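Local coordinates for protein alpha-glucosidase ([Eubacterium] rectale, PDB 6PNR) that hydrolyses alpha-glycosides as a GH31-family sulfoquinovosidase, probably acting on sugars derived from sulfolipid, at residues Q169-S174 against T226-Q231; A479-C484 against P575-Y580. All coordinates share one frame; numbering follows the deposited sequence.

Contact 1 (Q169-S174 against T226-Q231)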
ATOM      1  N   GLN A 169      17.928   6.854 -11.175  1.00 26.05           N
ATOM      2  CA  GLN A 169      19.381   6.807 -11.139  1.00 25.03           C
ATOM      3  C   GLN A 169      19.836   6.998  -9.702  1.00 27.49           C
ATOM      4  O   GLN A 169      19.270   7.838  -8.991  1.00 25.23           O
ATOM      5  CB  GLN A 169      20.019   7.878 -12.046  1.00 30.10           C
ATOM      6  CG  GLN A 169      21.483   7.611 -12.369  1.00 26.94           C
ATOM      7  CD  GLN A 169      22.084   8.623 -13.331  1.00 29.87           C
ATOM      8  OE1 GLN A 169      21.640   8.755 -14.473  1.00 30.99           O
ATOM      9  NE2 GLN A 169      23.103   9.352 -12.866  1.00 28.14           N
ATOM     10  N   PRO A 170      20.835   6.240  -9.244  1.00 25.31           N
ATOM     11  CA  PRO A 170      21.315   6.399  -7.868  1.00 28.01           C
ATOM     12  C   PRO A 170      22.294   7.563  -7.747  1.00 29.00           C
ATOM     13  O   PRO A 170      23.470   7.387  -7.419  1.00 29.31           O
ATOM     14  CB  PRO A 170      21.972   5.038  -7.599  1.00 28.06           C
ATOM     15  CG  PRO A 170      22.585   4.689  -8.948  1.00 29.22           C
ATOM     16  CD  PRO A 170      21.531   5.136  -9.944  1.00 30.99           C
ATOM     17  N   THR A 171      21.789   8.770  -8.007  1.00 26.22           N
ATOM     18  CA  THR A 171      22.576   9.994  -8.099  1.00 26.98           C
ATOM     19  C   THR A 171      21.680  11.139  -7.650  1.00 30.79           C
ATOM     20  O   THR A 171      20.531  11.225  -8.099  1.00 27.36           O
ATOM     21  CB  THR A 171      23.037  10.235  -9.541  1.00 24.93           C
ATOM     22  OG1 THR A 171      23.463   8.991 -10.125  1.00 29.92           O
ATOM     23  CG2 THR A 171      24.173  11.268  -9.603  1.00 26.50           C
ATOM     24  N   PHE A 172      22.179  12.014  -6.782  1.00 25.35           N
ATOM     25  CA  PHE A 172      21.417  13.206  -6.445  1.00 27.74           C
ATOM     26  C   PHE A 172      22.349  14.409  -6.324  1.00 30.79           C
ATOM     27  O   PHE A 172      23.566  14.273  -6.173  1.00 31.53           O
ATOM     28  CB  PHE A 172      20.589  13.019  -5.156  1.00 31.51           C
ATOM     29  CG  PHE A 172      21.409  12.975  -3.888  1.00 27.80           C
ATOM     30  CD1 PHE A 172      21.909  11.778  -3.407  1.00 27.29           C
ATOM     31  CD2 PHE A 172      21.670  14.135  -3.178  1.00 30.24           C
ATOM     32  CE1 PHE A 172      22.668  11.737  -2.240  1.00 30.45           C
ATOM     33  CE2 PHE A 172      22.414  14.106  -2.015  1.00 32.13           C
ATOM     34  CZ  PHE A 172      22.911  12.909  -1.541  1.00 29.36           C
ATOM     35  N   VAL A 173      21.742  15.587  -6.413  1.00 28.58           N
ATOM     36  CA  VAL A 173      22.404  16.878  -6.266  1.00 27.01           C
ATOM     37  C   VAL A 173      21.869  17.525  -4.999  1.00 34.26           C
ATOM     38  O   VAL A 173      20.652  17.569  -4.790  1.00 31.67           O
ATOM     39  CB  VAL A 173      22.129  17.784  -7.476  1.00 29.47           C
ATOM     40  CG1 VAL A 173      22.723  19.193  -7.263  1.00 32.50           C
ATOM     41  CG2 VAL A 173      22.671  17.153  -8.743  1.00 31.48           C
ATOM     42  N   SER A 174      22.769  18.047  -4.169  1.00 31.41           N
ATOM     43  CA  SER A 174      22.404  18.700  -2.921  1.00 31.44           C
ATOM     44  C   SER A 174      22.565  20.213  -3.029  1.00 34.14           C
ATOM     45  O   SER A 174      23.374  20.718  -3.812  1.00 31.97           O
ATOM     46  CB  SER A 174      23.266  18.186  -1.761  1.00 36.53           C
ATOM     47  OG  SER A 174      23.224  19.083  -0.659  1.00 36.21           O
ATOM     48  N   THR A 226      30.887  15.780 -17.500  1.00 31.31           N
ATOM     49  CA  THR A 226      32.239  15.272 -17.728  1.00 29.13           C
ATOM     50  C   THR A 226      32.349  13.822 -17.264  1.00 31.48           C
ATOM     51  O   THR A 226      32.975  12.990 -17.931  1.00 30.59           O
ATOM     52  CB  THR A 226      33.277  16.150 -17.018  1.00 33.31           C
ATOM     53  OG1 THR A 226      33.318  17.439 -17.645  1.00 33.41           O
ATOM     54  CG2 THR A 226      34.677  15.508 -17.103  1.00 34.95           C
ATOM     55  N   TYR A 227      31.689  13.485 -16.154  1.00 28.63           N
ATOM     56  CA  TYR A 227      31.770  12.122 -15.640  1.00 27.79           C
ATOM     57  C   TYR A 227      30.824  11.172 -16.372  1.00 30.29           C
ATOM     58  O   TYR A 227      31.223  10.073 -16.760  1.00 30.26           O
ATOM     59  CB  TYR A 227      31.469  12.096 -14.136  1.00 30.29           C
ATOM     60  CG  TYR A 227      31.492  10.696 -13.565  1.00 35.95           C
ATOM     61  CD1 TYR A 227      32.668   9.954 -13.549  1.00 35.03           C
ATOM     62  CD2 TYR A 227      30.342  10.107 -13.057  1.00 33.25           C
ATOM     63  CE1 TYR A 227      32.697   8.663 -13.048  1.00 33.31           C
ATOM     64  CE2 TYR A 227      30.366   8.815 -12.541  1.00 35.91           C
ATOM     65  CZ  TYR A 227      31.549   8.103 -12.541  1.00 39.36           C
ATOM     66  OH  TYR A 227      31.589   6.819 -12.039  1.00 43.84           O
ATOM     67  N   PHE A 228      29.558  11.559 -16.543  1.00 30.26           N
ATOM     68  CA  PHE A 228      28.573  10.635 -17.111  1.00 33.16           C
ATOM     69  C   PHE A 228      28.521  10.670 -18.634  1.00 33.99           C
ATOM     70  O   PHE A 228      28.198   9.649 -19.254  1.00 32.02           O
ATOM     71  CB  PHE A 228      27.176  10.942 -16.571  1.00 30.54           C
ATOM     72  CG  PHE A 228      26.977  10.573 -15.123  1.00 31.05           C
ATOM     73  CD1 PHE A 228      26.994   9.246 -14.723  1.00 31.17           C
ATOM     74  CD2 PHE A 228      26.734  11.548 -14.170  1.00 35.15           C
ATOM     75  CE1 PHE A 228      26.790   8.897 -13.395  1.00 29.14           C
ATOM     76  CE2 PHE A 228      26.527  11.198 -12.824  1.00 32.05           C
ATOM     77  CZ  PHE A 228      26.554   9.872 -12.447  1.00 29.31           C
ATOM     78  N   GLY A 229      28.802  11.824 -19.243  1.00 31.89           N
ATOM     79  CA  GLY A 229      28.719  11.963 -20.685  1.00 32.61           C
ATOM     80  C   GLY A 229      27.927  13.172 -21.135  1.00 33.28           C
ATOM     81  O   GLY A 229      27.166  13.751 -20.353  1.00 32.13           O
ATOM     82  N   ARG A 230      28.112  13.576 -22.392  1.00 28.99           N
ATOM     83  CA  ARG A 230      27.362  14.675 -22.982  1.00 25.89           C
ATOM     84  C   ARG A 230      26.721  14.222 -24.287  1.00 26.20           C
ATOM     85  O   ARG A 230      27.271  13.388 -25.010  1.00 28.56           O
ATOM     86  CB  ARG A 230      28.257  15.901 -23.234  1.00 24.60           C
ATOM     87  CG  ARG A 230      28.477  16.719 -21.957  1.00 28.61           C
ATOM     88  CD  ARG A 230      29.600  17.707 -22.071  1.00 35.60           C
ATOM     89  NE  ARG A 230      29.982  18.206 -20.751  1.00 36.02           N
ATOM     90  CZ  ARG A 230      31.145  18.790 -20.492  1.00 39.76           C
ATOM     91  NH1 ARG A 230      32.027  18.943 -21.466  1.00 39.64           N
ATOM     92  NH2 ARG A 230      31.426  19.213 -19.264  1.00 35.21           N
ATOM     93  N   GLN A 231      25.549  14.789 -24.583  1.00 26.17           N
ATOM     94  CA  GLN A 231      24.822  14.459 -25.801  1.00 30.32           C
ATOM     95  C   GLN A 231      25.392  15.235 -26.993  1.00 30.28           C
ATOM     96  O   GLN A 231      25.911  16.343 -26.829  1.00 30.17           O
ATOM     97  CB  GLN A 231      23.334  14.792 -25.635  1.00 26.71           C
ATOM     98  CG  GLN A 231      22.618  13.993 -24.521  1.00 26.72           C
ATOM     99  CD  GLN A 231      22.663  14.696 -23.172  1.00 23.97           C
ATOM    100  OE1 GLN A 231      22.032  15.739 -22.984  1.00 27.74           O
ATOM    101  NE2 GLN A 231      23.406  14.123 -22.221  1.00 24.41           N
TER
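T171 and F228 mark the closest backbone approach, with CA atoms 10.8 Å apart, so the two segments meet through side chains and no hydrogen bond joins them. An inverse gamma turn, closed by a weak bond from T171 N to Q169 O, pivots on P170; the chain turns a corner there, and the side chains of Q169 and T171 on its two flanks both point toward F228, the last helical residue. G229 leaves the helix with positive phi; a side chain there would collide with the carbonyl O of F228, which explains the glycine. The phenyl ring of F228 meets the amide of Q169, whose NE2 lies 3.5 Å above one ring face, nearer the ring's outer atoms at CZ, with amide and ring planes 58° apart. The chain of Q169 reaches this far because CG is anti to the backbone N (chi1 -163°) and the rest is extended. Q169 NE2 also donates to T171 OG1, nearly in the amide plane, at 2.8 Å and 162°, and OE1 bonds to the hydroxyl of Y167, so both ends of the amide are held and its rotation is fixed. T171 CG2 comes obliquely to the ring, 4.0 Å from F228 CZ. A valine in place of T171 would probably both free the Q169 amide to turn, its acceptor lost, and leave H181 ND1 without its hydroxyl partner. Over the centre of the opposite F228 ring face sits Y227 CD2, 3.6 Å above the plane. Strand 168-174 runs antiparallel between strands 178-182 and 114-118 of an eight-stranded antiparallel sheet, probably part of the GH31 N-terminal beta domain, and V173 packs it against Y217, L220 and I224 of helix 217-228.

Contact 2 (A479-C484 against P575-Y580)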
ATOM      1  N   ALA A 479      15.599  15.247 -14.929  1.00 25.91           N
ATOM      2  CA  ALA A 479      16.535  14.634 -15.874  1.00 28.37           C
ATOM      3  C   ALA A 479      17.705  15.561 -16.165  1.00 29.17           C
ATOM      4  O   ALA A 479      18.858  15.112 -16.262  1.00 25.77           O
ATOM      5  CB  ALA A 479      15.832  14.271 -17.182  1.00 22.77           C
ATOM      6  N   GLY A 480      17.421  16.855 -16.307  1.00 23.02           N
ATOM      7  CA  GLY A 480      18.464  17.808 -16.639  1.00 26.57           C
ATOM      8  C   GLY A 480      19.490  17.943 -15.536  1.00 30.52           C
ATOM      9  O   GLY A 480      20.685  18.086 -15.808  1.00 27.67           O
ATOM     10  N   MET A 481      19.044  17.891 -14.276  1.00 27.09           N
ATOM     11  CA  MET A 481      19.986  17.926 -13.165  1.00 28.00           C
ATOM     12  C   MET A 481      20.865  16.678 -13.133  1.00 31.62           C
ATOM     13  O   MET A 481      21.931  16.700 -12.506  1.00 30.45           O
ATOM     14  CB  MET A 481      19.236  18.096 -11.836  1.00 28.55           C
ATOM     15  CG  MET A 481      18.576  19.467 -11.653  1.00 29.29           C
ATOM     16  SD  MET A 481      19.769  20.847 -11.779  1.00 32.70           S
ATOM     17  CE  MET A 481      20.873  20.454 -10.428  1.00 30.30           C
ATOM     18  N   MET A 482      20.458  15.604 -13.809  1.00 24.42           N
ATOM     19  CA  MET A 482      21.278  14.409 -13.948  1.00 25.35           C
ATOM     20  C   MET A 482      22.190  14.445 -15.167  1.00 25.57           C
ATOM     21  O   MET A 482      22.911  13.471 -15.398  1.00 27.70           O
ATOM     22  CB  MET A 482      20.388  13.163 -14.027  1.00 32.44           C
ATOM     23  CG  MET A 482      19.473  13.001 -12.839  1.00 25.35           C
ATOM     24  SD  MET A 482      20.341  12.381 -11.375  1.00 31.72           S
ATOM     25  CE  MET A 482      20.937  13.891 -10.584  1.00 25.73           C
ATOM     26  N   GLY A 483      22.176  15.527 -15.948  1.00 27.86           N
ATOM     27  CA  GLY A 483      23.016  15.608 -17.129  1.00 27.61           C
ATOM     28  C   GLY A 483      22.380  15.139 -18.423  1.00 29.77           C
ATOM     29  O   GLY A 483      23.075  15.076 -19.448  1.00 27.81           O
ATOM     30  N   CYS A 484      21.088  14.784 -18.416  1.00 24.74           N
ATOM     31  CA  CYS A 484      20.347  14.506 -19.646  1.00 21.89           C
ATOM     32  C   CYS A 484      19.614  15.794 -20.004  1.00 26.86           C
ATOM     33  O   CYS A 484      18.505  16.055 -19.526  1.00 29.09           O
ATOM     34  CB  CYS A 484      19.396  13.323 -19.470  1.00 24.67           C
ATOM     35  SG  CYS A 484      20.264  11.742 -19.371  1.00 28.69           S
ATOM     36  N   PRO A 575      16.260  24.515 -13.985  1.00 25.40           N
ATOM     37  CA  PRO A 575      15.505  24.987 -12.824  1.00 26.89           C
ATOM     38  C   PRO A 575      15.835  26.444 -12.548  1.00 33.21           C
ATOM     39  O   PRO A 575      16.911  26.941 -12.892  1.00 28.72           O
ATOM     40  CB  PRO A 575      15.984  24.069 -11.695  1.00 28.00           C
ATOM     41  CG  PRO A 575      17.348  23.669 -12.097  1.00 31.76           C
ATOM     42  CD  PRO A 575      17.350  23.600 -13.605  1.00 29.04           C
ATOM     43  N   LEU A 576      14.879  27.144 -11.944  1.00 31.04           N
ATOM     44  CA  LEU A 576      15.075  28.576 -11.750  1.00 32.96           C
ATOM     45  C   LEU A 576      16.338  28.866 -10.944  1.00 33.76           C
ATOM     46  O   LEU A 576      17.034  29.850 -11.221  1.00 35.72           O
ATOM     47  CB  LEU A 576      13.843  29.180 -11.083  1.00 32.05           C
ATOM     48  CG  LEU A 576      12.784  29.810 -11.988  1.00 30.69           C
ATOM     49  CD1 LEU A 576      12.245  28.825 -13.040  1.00 27.86           C
ATOM     50  CD2 LEU A 576      11.639  30.349 -11.137  1.00 35.06           C
ATOM     51  N   PHE A 577      16.675  28.002  -9.982  1.00 32.85           N
ATOM     52  CA  PHE A 577      17.834  28.262  -9.140  1.00 33.44           C
ATOM     53  C   PHE A 577      19.151  28.053  -9.864  1.00 35.43           C
ATOM     54  O   PHE A 577      20.199  28.358  -9.287  1.00 36.92           O
ATOM     55  CB  PHE A 577      17.785  27.406  -7.863  1.00 34.16           C
ATOM     56  CG  PHE A 577      17.810  25.915  -8.098  1.00 31.29           C
ATOM     57  CD1 PHE A 577      18.995  25.256  -8.365  1.00 31.61           C
ATOM     58  CD2 PHE A 577      16.638  25.161  -8.011  1.00 33.29           C
ATOM     59  CE1 PHE A 577      19.024  23.887  -8.566  1.00 35.57           C
ATOM     60  CE2 PHE A 577      16.662  23.780  -8.209  1.00 30.34           C
ATOM     61  CZ  PHE A 577      17.857  23.143  -8.478  1.00 31.56           C
ATOM     62  N   MET A 578      19.136  27.561 -11.105  1.00 36.41           N
ATOM     63  CA  MET A 578      20.387  27.412 -11.836  1.00 31.94           C
ATOM     64  C   MET A 578      20.968  28.760 -12.230  1.00 34.85           C
ATOM     65  O   MET A 578      22.184  28.874 -12.409  1.00 34.18           O
ATOM     66  CB  MET A 578      20.187  26.552 -13.082  1.00 32.98           C
ATOM     67  CG  MET A 578      21.474  26.265 -13.829  1.00 30.73           C
ATOM     68  SD  MET A 578      21.298  24.929 -15.012  1.00 36.27           S
ATOM     69  CE  MET A 578      21.475  23.502 -13.935  1.00 29.98           C
ATOM     70  N   HIS A 579      20.127  29.787 -12.375  1.00 30.37           N
ATOM     71  CA  HIS A 579      20.603  31.119 -12.719  1.00 38.02           C
ATOM     72  C   HIS A 579      20.243  32.165 -11.678  1.00 40.69           C
ATOM     73  O   HIS A 579      20.639  33.324 -11.829  1.00 39.27           O
ATOM     74  CB  HIS A 579      20.056  31.559 -14.079  1.00 31.97           C
ATOM     75  CG  HIS A 579      20.601  30.774 -15.225  1.00 39.02           C
ATOM     76  ND1 HIS A 579      21.927  30.828 -15.598  1.00 34.25           N
ATOM     77  CD2 HIS A 579      20.000  29.914 -16.083  1.00 35.84           C
ATOM     78  CE1 HIS A 579      22.119  30.034 -16.637  1.00 38.21           C
ATOM     79  NE2 HIS A 579      20.970  29.461 -16.945  1.00 31.78           N
ATOM     80  N   TYR A 580      19.491  31.796 -10.640  1.00 34.74           N
ATOM     81  CA  TYR A 580      19.164  32.696  -9.536  1.00 36.53           C
ATOM     82  C   TYR A 580      19.394  31.937  -8.235  1.00 37.29           C
ATOM     83  O   TYR A 580      18.448  31.562  -7.540  1.00 39.84           O
ATOM     84  CB  TYR A 580      17.732  33.211  -9.666  1.00 32.02           C
ATOM     85  CG  TYR A 580      17.507  33.864 -11.005  1.00 35.35           C
ATOM     86  CD1 TYR A 580      17.908  35.180 -11.232  1.00 33.70           C
ATOM     87  CD2 TYR A 580      16.930  33.162 -12.059  1.00 33.25           C
ATOM     88  CE1 TYR A 580      17.715  35.782 -12.454  1.00 35.72           C
ATOM     89  CE2 TYR A 580      16.734  33.760 -13.297  1.00 35.89           C
ATOM     90  CZ  TYR A 580      17.133  35.073 -13.487  1.00 38.64           C
ATOM     91  OH  TYR A 580      16.957  35.680 -14.712  1.00 35.97           O
TER
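M481 carries the contact with P575, F577 and M578: its CG lies anti to the carbonyl carbon (chi1 -69°), and further bends at chi2 and chi3 turn SD and CE toward the 575-580 segment. From the other side, M578 has CG anti to the backbone N (chi1 -175°) and a kink only at chi3; the two methionine chains run alongside each other with opposite headings, M481 SD 3.8 Å from M578 CE. M481 SD also lies 3.7 Å from P575 CG. M481 lies in the last turn of helix 469-481, which closes in a Schellman motif: C484 N bonds to A479 O at 3.1 Å and G483 N to G480 O at 3.0 Å, with G483 at positive phi. The opposing turn falls in the GH31 C-terminal family region, consistent with an apolar join between the barrel and the C-terminal domain. M481 CE meets the F577 ring at its edge, 4.3 Å from F577 CE1, while M481 SD sits 5.4 Å from the F577 ring centroid, 61° off the normal, an oblique Met-aromatic contact. One face of that ring has P575 CB above it, and Y587 stacks on the ring too. L221 of helix 217-228 touches both M481 and M578.

Overall arrangement
Contact 1 and contact 2 have centres about 12 Å apart and are closed one after the other along the chain, yet they touch directly. Q231 NE2 probably hydrogen-bonds to G483 O at 3.0 Å, tying the residues after helix 217-228 to the Schellman turn. On the strand side, T171 O packs 3.5 Å from M482 SD, and V173 CG2 lies 3.9 Å from M481 O. Strand 168-174 and helix 217-228 therefore border the same helix end that contact 2 probably joins to the C-terminal domain. None of the residues lining the inhibitor pocket, such as D390, D458 or Y494, belongs to either contact.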